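Local coordinates for protein LacI family transcription regulator (Bifidobacterium animalis subsp. lactis, PDB 4O5A) that probably acts as a LacI-family transcription regulator, binding DNA through an N-terminal helix-turn-helix and sensing a small effector through its periplasmic-binding-protein-like core, at residues A[107-112]-A[118-123]; A[183-188]-A[332-337]; A[235-240]-A[265-270]. One frame throughout, in Å; residues are numbered along the deposited sequence. Where two conformers were deposited one is given.

Interaction 1 (A[107-112]-A[118-123]); sequences LVRMSM and VSILED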
# COMPACT_ATOMS: atom_id res chain seq x y z
N LEU A 107 15.95 7.81 7.07
CA LEU A 107 15.85 9.14 6.49
C LEU A 107 15.35 8.98 5.05
O LEU A 107 16.01 8.35 4.23
CB LEU A 107 17.21 9.84 6.51
CG LEU A 107 17.17 11.33 6.17
CD1 LEU A 107 16.52 12.13 7.29
CD2 LEU A 107 18.57 11.86 5.87
N VAL A 108 14.18 9.55 4.77
CA VAL A 108 13.52 9.31 3.49
C VAL A 108 13.49 10.57 2.64
O VAL A 108 13.02 11.62 3.08
CB VAL A 108 12.09 8.81 3.69
CG1 VAL A 108 11.37 8.66 2.34
CG2 VAL A 108 12.09 7.50 4.44
N ARG A 109 14.00 10.46 1.42
CA ARG A 109 13.82 11.51 0.44
C ARG A 109 13.15 10.96 -0.81
O ARG A 109 12.99 9.75 -0.95
CB ARG A 109 15.14 12.23 0.14
CG ARG A 109 15.50 13.21 1.25
CD ARG A 109 16.59 14.20 0.86
NE ARG A 109 16.24 15.05 -0.26
CZ ARG A 109 16.94 16.13 -0.60
NH1 ARG A 109 18.00 16.48 0.10
NH2 ARG A 109 16.56 16.87 -1.64
N MSE A 110 12.75 11.85 -1.70
CA MSE A 110 11.88 11.46 -2.81
C MSE A 110 12.50 11.97 -4.09
O MSE A 110 12.73 13.17 -4.24
CB MSE A 110 10.48 12.09 -2.59
CG MSE A 110 9.34 11.62 -3.51
SE MSE A 110 8.60 9.86 -3.07
CE MSE A 110 8.72 9.92 -1.14
N SER A 111 12.78 11.07 -5.03
CA SER A 111 13.26 11.51 -6.34
C SER A 111 12.08 11.76 -7.29
O SER A 111 11.21 10.91 -7.46
CB SER A 111 14.27 10.53 -6.94
OG SER A 111 13.64 9.36 -7.41
N MSE A 112 12.06 12.94 -7.88
CA MSE A 112 10.94 13.36 -8.73
C MSE A 112 11.28 13.12 -10.19
O MSE A 112 10.40 13.18 -11.06
CB MSE A 112 10.62 14.84 -8.51
CG MSE A 112 10.54 15.26 -7.04
SE MSE A 112 9.07 14.45 -6.05
CE MSE A 112 7.59 15.21 -7.08
N VAL A 118 20.48 9.93 -7.86
CA VAL A 118 21.93 10.01 -7.79
C VAL A 118 22.38 11.30 -7.11
O VAL A 118 23.25 11.28 -6.24
CB VAL A 118 22.57 9.85 -9.19
CG1 VAL A 118 24.07 10.09 -9.13
CG2 VAL A 118 22.29 8.47 -9.73
N SER A 119 21.75 12.41 -7.47
CA SER A 119 22.09 13.70 -6.86
C SER A 119 21.88 13.72 -5.34
O SER A 119 22.72 14.21 -4.60
CB SER A 119 21.31 14.82 -7.54
OG SER A 119 21.64 16.07 -6.96
N ILE A 120 20.77 13.16 -4.88
CA ILE A 120 20.50 13.10 -3.45
C ILE A 120 21.54 12.22 -2.74
O ILE A 120 22.05 12.59 -1.68
CB ILE A 120 19.08 12.59 -3.17
CG1 ILE A 120 18.05 13.59 -3.70
CG2 ILE A 120 18.88 12.34 -1.67
CD1 ILE A 120 16.63 13.05 -3.78
N LEU A 121 21.85 11.08 -3.34
CA LEU A 121 22.80 10.14 -2.78
C LEU A 121 24.18 10.77 -2.69
O LEU A 121 24.89 10.60 -1.70
CB LEU A 121 22.86 8.88 -3.64
CG LEU A 121 21.61 7.99 -3.64
CD1 LEU A 121 21.82 6.78 -4.54
CD2 LEU A 121 21.23 7.57 -2.23
N GLU A 122 24.55 11.52 -3.72
CA GLU A 122 25.85 12.19 -3.73
C GLU A 122 25.93 13.21 -2.60
O GLU A 122 26.98 13.39 -1.99
CB GLU A 122 26.11 12.84 -5.09
CG GLU A 122 26.38 11.82 -6.20
CD GLU A 122 26.42 12.43 -7.59
OE1 GLU A 122 25.77 13.49 -7.81
OE2 GLU A 122 27.08 11.85 -8.48
N ASP A 123 24.81 13.86 -2.30
CA ASP A 123 24.76 14.85 -1.23
C ASP A 123 24.95 14.16 0.12
O ASP A 123 25.71 14.64 0.96
CB ASP A 123 23.44 15.62 -1.28
CG ASP A 123 23.25 16.53 -0.07
OD1 ASP A 123 23.92 17.59 -0.01
OD2 ASP A 123 22.44 16.19 0.81
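Ile120, on helix 116-127, crosses the Arg109 side chain of strand 105-111 at a slant, touching it from CB out to the guanidinium. Its CG2 meets Arg109 CD at 3.9 Å and lies almost as close to NE, while CG1 sits 3.9 Å above the guanidinium plane, toward the rim of that face. CD1 reaches further along the strand, to 3.9 Å from the carbonyl O of Met110, a selenomethionine. Two torsions set this up: Ile120 CG1 stands anti to its carbonyl carbon (chi1 -65°), laying both branches on the strand, and the bend at Arg109 chi3 (61°) turns one guanidinium face to Ile120. Asp123 brings OD2 only to 4.5 Å from Arg109 NH1, an oblique approach too long for a salt bridge. The firm polar grip comes from the second subunit, whose Glu100 and Asp103 both form salt bridges to Arg109 NH2. Cut back to an alanine, position 120 would probably leave that guanidinium face without its aliphatic cover and the chain between CB and NE less confined. Further out, Val74 of strand 70-76 touches Ile120, and Leu107 and Val108 pair with a strand of the second subunit in an antiparallel ladder. The N-to-C axes of segments 107-111 and 118-123 make 147°: a beta-alpha unit of a parallel Rossmann-like sheet, at the edge where the dimer continues it.

Interaction 2 (A[183-188]-A[332-337]); sequences IRHLAL and YELIER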
# COMPACT_ATOMS: atom_id res chain seq x y z
N ILE A 183 5.47 -22.48 -11.97
CA ILE A 183 5.27 -23.27 -13.17
C ILE A 183 5.05 -24.73 -12.82
O ILE A 183 4.21 -25.40 -13.43
CB ILE A 183 6.46 -23.12 -14.15
CG1 ILE A 183 6.56 -21.66 -14.60
CG2 ILE A 183 6.32 -24.04 -15.35
CD1 ILE A 183 7.89 -21.32 -15.22
N ARG A 184 5.77 -25.25 -11.84
CA ARG A 184 5.56 -26.65 -11.45
C ARG A 184 4.15 -26.87 -10.91
O ARG A 184 3.57 -27.93 -11.12
CB ARG A 184 6.61 -27.12 -10.44
CG ARG A 184 8.01 -27.27 -11.02
CD ARG A 184 8.93 -28.02 -10.04
NE ARG A 184 9.13 -27.23 -8.83
CZ ARG A 184 10.04 -26.26 -8.71
NH1 ARG A 184 10.84 -25.99 -9.73
NH2 ARG A 184 10.15 -25.57 -7.57
N HIS A 185 3.60 -25.88 -10.20
CA HIS A 185 2.24 -25.93 -9.67
C HIS A 185 1.25 -26.04 -10.84
O HIS A 185 0.32 -26.85 -10.80
CB HIS A 185 1.97 -24.66 -8.83
CG HIS A 185 0.57 -24.55 -8.29
ND1 HIS A 185 0.09 -25.37 -7.29
CD2 HIS A 185 -0.42 -23.67 -8.56
CE1 HIS A 185 -1.15 -25.02 -7.00
NE2 HIS A 185 -1.48 -23.98 -7.74
N LEU A 186 1.48 -25.26 -11.89
CA LEU A 186 0.62 -25.33 -13.07
C LEU A 186 0.80 -26.65 -13.81
O LEU A 186 -0.17 -27.23 -14.28
CB LEU A 186 0.85 -24.12 -13.99
CG LEU A 186 0.54 -22.76 -13.36
CD1 LEU A 186 0.88 -21.65 -14.33
CD2 LEU A 186 -0.94 -22.67 -12.97
N ALA A 187 2.04 -27.14 -13.87
CA ALA A 187 2.31 -28.41 -14.55
C ALA A 187 1.61 -29.57 -13.85
O ALA A 187 1.04 -30.46 -14.50
CB ALA A 187 3.80 -28.67 -14.63
N LEU A 188 1.64 -29.55 -12.52
CA LEU A 188 1.01 -30.60 -11.72
C LEU A 188 -0.49 -30.66 -12.02
O LEU A 188 -1.10 -31.73 -12.02
CB LEU A 188 1.22 -30.31 -10.24
CG LEU A 188 0.44 -31.22 -9.28
CD1 LEU A 188 0.78 -32.66 -9.51
CD2 LEU A 188 0.69 -30.83 -7.84
N TYR A 332 10.32 -17.57 0.04
CA TYR A 332 8.98 -17.22 -0.41
C TYR A 332 8.09 -18.45 -0.22
O TYR A 332 8.57 -19.53 0.08
CB TYR A 332 9.02 -16.85 -1.89
CG TYR A 332 9.50 -17.98 -2.75
CD1 TYR A 332 8.64 -18.97 -3.21
CD2 TYR A 332 10.84 -18.08 -3.10
CE1 TYR A 332 9.10 -20.02 -3.98
CE2 TYR A 332 11.30 -19.13 -3.87
CZ TYR A 332 10.42 -20.09 -4.31
OH TYR A 332 10.88 -21.14 -5.08
N GLU A 333 6.79 -18.29 -0.45
CA GLU A 333 5.86 -19.41 -0.29
C GLU A 333 4.77 -19.27 -1.33
O GLU A 333 4.24 -18.18 -1.53
CB GLU A 333 5.26 -19.36 1.12
CG GLU A 333 4.15 -20.36 1.44
CD GLU A 333 3.45 -20.03 2.76
OE1 GLU A 333 3.83 -19.02 3.40
OE2 GLU A 333 2.51 -20.76 3.15
N LEU A 334 4.42 -20.36 -2.01
CA LEU A 334 3.27 -20.30 -2.91
C LEU A 334 2.05 -20.62 -2.06
O LEU A 334 1.93 -21.75 -1.54
CB LEU A 334 3.38 -21.33 -4.03
CG LEU A 334 2.22 -21.31 -5.03
CD1 LEU A 334 2.14 -19.97 -5.75
CD2 LEU A 334 2.37 -22.45 -6.03
N ILE A 335 1.18 -19.64 -1.87
CA ILE A 335 -0.05 -19.86 -1.12
C ILE A 335 -1.15 -20.27 -2.07
O ILE A 335 -1.65 -19.45 -2.84
CB ILE A 335 -0.46 -18.59 -0.37
CG1 ILE A 335 0.69 -18.14 0.54
CG2 ILE A 335 -1.73 -18.84 0.43
CD1 ILE A 335 0.43 -16.84 1.25
N GLU A 336 -1.53 -21.54 -1.99
CA GLU A 336 -2.54 -22.09 -2.90
C GLU A 336 -3.94 -21.70 -2.47
O GLU A 336 -4.36 -21.96 -1.34
CB GLU A 336 -2.42 -23.61 -2.96
CG GLU A 336 -1.15 -24.11 -3.60
CD GLU A 336 -1.02 -25.62 -3.54
OE1 GLU A 336 -2.00 -26.33 -3.86
OE2 GLU A 336 0.07 -26.11 -3.16
N ARG A 337 -4.66 -21.07 -3.39
CA ARG A 337 -6.03 -20.66 -3.14
C ARG A 337 -6.94 -21.21 -4.24
O ARG A 337 -6.53 -22.06 -5.04
CB ARG A 337 -6.12 -19.12 -3.01
CG ARG A 337 -5.23 -18.54 -1.89
CD ARG A 337 -5.66 -17.16 -1.43
NE ARG A 337 -4.81 -16.66 -0.33
CZ ARG A 337 -3.79 -15.81 -0.47
NH1 ARG A 337 -3.45 -15.36 -1.68
NH2 ARG A 337 -3.09 -15.42 0.60
O HOH W 1 1.30 -27.29 -5.80
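The imidazole of His185, on helix 175-188, is met over a face by Leu334 and at an edge by Glu336, both from the segment 332-337. Leu334 and His185 cross at about a right angle, and the methyl CD2 of Leu334 makes a CH-pi contact, 3.9 Å from the ring centroid and 27° off the ring normal. It sits toward the rim of the face, with His185 CG at 3.6 Å from that CD2. The histidine reaches across because its CG is anti to the backbone N (chi1 177°), extending the ring from the helix toward the strand. In one of the two conformers modelled for Glu336, its extended chain comes in obliquely, the carboxylate plane turned 56° from the ring; OE1 lies near the ring plane, 3.5 Å from His185 CE1. No direct hydrogen bond joins the two. Instead a water in the ring plane lies 2.7 Å from His185 ND1 and, in that conformer, gives a weak bond of 3.1 Å to Glu336 OE2. The other nitrogen, NE2, is hydrogen-bonded to Thr340, and Phe189 meets the ring edge-to-face. Strand 333-335 pairs antiparallel with strand 298-301 at the border of its sheet. With one nitrogen bonded to a threonine and the other to water, the ring's rotation is probably well fixed; the carboxylate, if it stays in this conformer, might slightly favour a positive ring, an effect its exposed position would weaken.

Interaction 3 (A[235-240]-A[265-270]); sequences SGAEAT and ESVASV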
# COMPACT_ATOMS: atom_id res chain seq x y z
N SER A 235 -4.25 -1.80 -17.80
CA SER A 235 -3.28 -2.48 -18.64
C SER A 235 -3.39 -3.99 -18.46
O SER A 235 -3.28 -4.74 -19.43
CB SER A 235 -1.87 -2.01 -18.30
OG SER A 235 -0.97 -2.30 -19.35
N GLY A 236 -3.62 -4.44 -17.23
CA GLY A 236 -3.77 -5.87 -16.97
C GLY A 236 -5.05 -6.41 -17.61
O GLY A 236 -5.08 -7.53 -18.12
N ALA A 237 -6.11 -5.60 -17.56
CA ALA A 237 -7.37 -5.97 -18.18
C ALA A 237 -7.24 -6.11 -19.69
O ALA A 237 -7.75 -7.07 -20.28
CB ALA A 237 -8.45 -4.93 -17.83
N GLU A 238 -6.54 -5.17 -20.31
CA GLU A 238 -6.34 -5.16 -21.76
C GLU A 238 -5.54 -6.40 -22.18
O GLU A 238 -5.87 -7.09 -23.15
CB GLU A 238 -5.57 -3.91 -22.16
CG GLU A 238 -5.14 -3.84 -23.60
CD GLU A 238 -4.43 -2.53 -23.91
OE1 GLU A 238 -3.29 -2.34 -23.43
OE2 GLU A 238 -5.01 -1.68 -24.61
N ALA A 239 -4.48 -6.67 -21.44
CA ALA A 239 -3.64 -7.84 -21.71
C ALA A 239 -4.43 -9.14 -21.56
O ALA A 239 -4.24 -10.07 -22.33
CB ALA A 239 -2.41 -7.86 -20.78
N THR A 240 -5.30 -9.20 -20.55
CA THR A 240 -6.10 -10.41 -20.34
C THR A 240 -7.10 -10.63 -21.47
O THR A 240 -7.23 -11.74 -21.98
CB THR A 240 -6.83 -10.38 -18.99
OG1 THR A 240 -5.88 -10.16 -17.94
CG2 THR A 240 -7.54 -11.73 -18.75
N GLU A 265 -8.94 -11.48 -13.46
CA GLU A 265 -10.02 -12.36 -13.00
C GLU A 265 -11.39 -11.75 -13.32
O GLU A 265 -12.31 -12.45 -13.75
CB GLU A 265 -9.89 -12.62 -11.50
CG GLU A 265 -10.86 -13.63 -10.93
CD GLU A 265 -10.73 -13.71 -9.42
OE1 GLU A 265 -11.02 -12.69 -8.76
OE2 GLU A 265 -10.32 -14.77 -8.89
N SER A 266 -11.53 -10.45 -13.12
CA SER A 266 -12.78 -9.77 -13.43
C SER A 266 -13.08 -9.80 -14.93
O SER A 266 -14.23 -10.01 -15.34
CB SER A 266 -12.77 -8.33 -12.90
OG SER A 266 -12.60 -8.33 -11.48
N VAL A 267 -12.05 -9.63 -15.75
CA VAL A 267 -12.20 -9.75 -17.21
C VAL A 267 -12.71 -11.14 -17.58
O VAL A 267 -13.63 -11.26 -18.39
CB VAL A 267 -10.87 -9.46 -17.97
CG1 VAL A 267 -10.91 -10.05 -19.39
CG2 VAL A 267 -10.62 -7.96 -18.03
N ALA A 268 -12.10 -12.17 -17.02
CA ALA A 268 -12.52 -13.53 -17.32
C ALA A 268 -14.00 -13.73 -16.94
O ALA A 268 -14.78 -14.30 -17.70
CB ALA A 268 -11.64 -14.54 -16.61
N SER A 269 -14.38 -13.24 -15.76
CA SER A 269 -15.76 -13.41 -15.31
C SER A 269 -16.74 -12.73 -16.24
O SER A 269 -17.77 -13.31 -16.58
CB SER A 269 -15.96 -12.90 -13.88
OG SER A 269 -15.16 -13.66 -12.99
N VAL A 270 -16.44 -11.50 -16.64
CA VAL A 270 -17.34 -10.77 -17.55
C VAL A 270 -17.45 -11.53 -18.86
O VAL A 270 -18.52 -11.58 -19.48
CB VAL A 270 -16.81 -9.34 -17.79
CG1 VAL A 270 -17.55 -8.66 -18.94
CG2 VAL A 270 -16.91 -8.52 -16.51
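Val267, on helix 258-271, reaches helix 233-245 with its two methyls, one on Ala237 and the other on Thr240. Starting at CB, the valine points toward the opposing helix, and this branch carbon already lies 4.1 Å from Thr240 CG2. From there the side chain divides. Val267 CG1, anti to the backbone N (chi1 161°), goes to the threonine and meets Thr240 CG2 at 3.8 Å. Val267 CG2 takes the other direction, one turn back along the facing helix: it packs on the CB of Ala237 at 3.7 Å and lies 3.8 Å from that residue's carbonyl O. The fork thus spans two residues three apart in sequence, on adjacent turns of one helix face. The Thr240 and Val267 side chains pass antiparallel to one another, methyl beside methyl.

The threonine hydroxyl's bond to its own helix is consistent with the methyl facing Val267. OG1 donates to Gly236 O at 2.8 Å, a bond with a C=O···donor angle of 148° and the donor tilted 31° from the carbonyl plane. The same oxygen also accepts Thr240 N, which arrives from the opposite face of that plane. Tyr255, on strand 252-255, is hydrogen-bonded to OG1 as well, tying the threonine to the sheet beneath. Around the pair, Lys241 also touches Val267, and Ala268 packs on Leu244. The helix of Val267 is itself near the dimer interface, since Ser266 is hydrogen-bonded to Ala292 of the second subunit.

No hydrogen bond crosses between the two segments; the contact is van der Waals packing, mostly between methyls. Small side chains let the helices come close, with the nearest CA atoms, those of Ala237 and Val267, 6.2 Å apart, while the threonine's polar half is spent on its own helix and the strand.

In the fold
Interaction 1 is the buried one, while interactions 2 and 3 are partly buried. Interaction 1 joins an end strand of the chain's parallel sheet to the helix that follows it; the other two belong to the second sheet and its helices, where interaction 3 is nested inside the chain loop that interaction 2 closes. Their centres lie 21 Å apart, against 39 Å between the centres of interactions 1 and 2. The chemistry follows the place: an aliphatic chain laid against an arginine held by the second subunit, a ring with methyl, carboxylate and water, and mainly methyl packing between two helices, with no hydrogen bond across. Interactions 1 and 3 also touch the second subunit; interaction 2 does not.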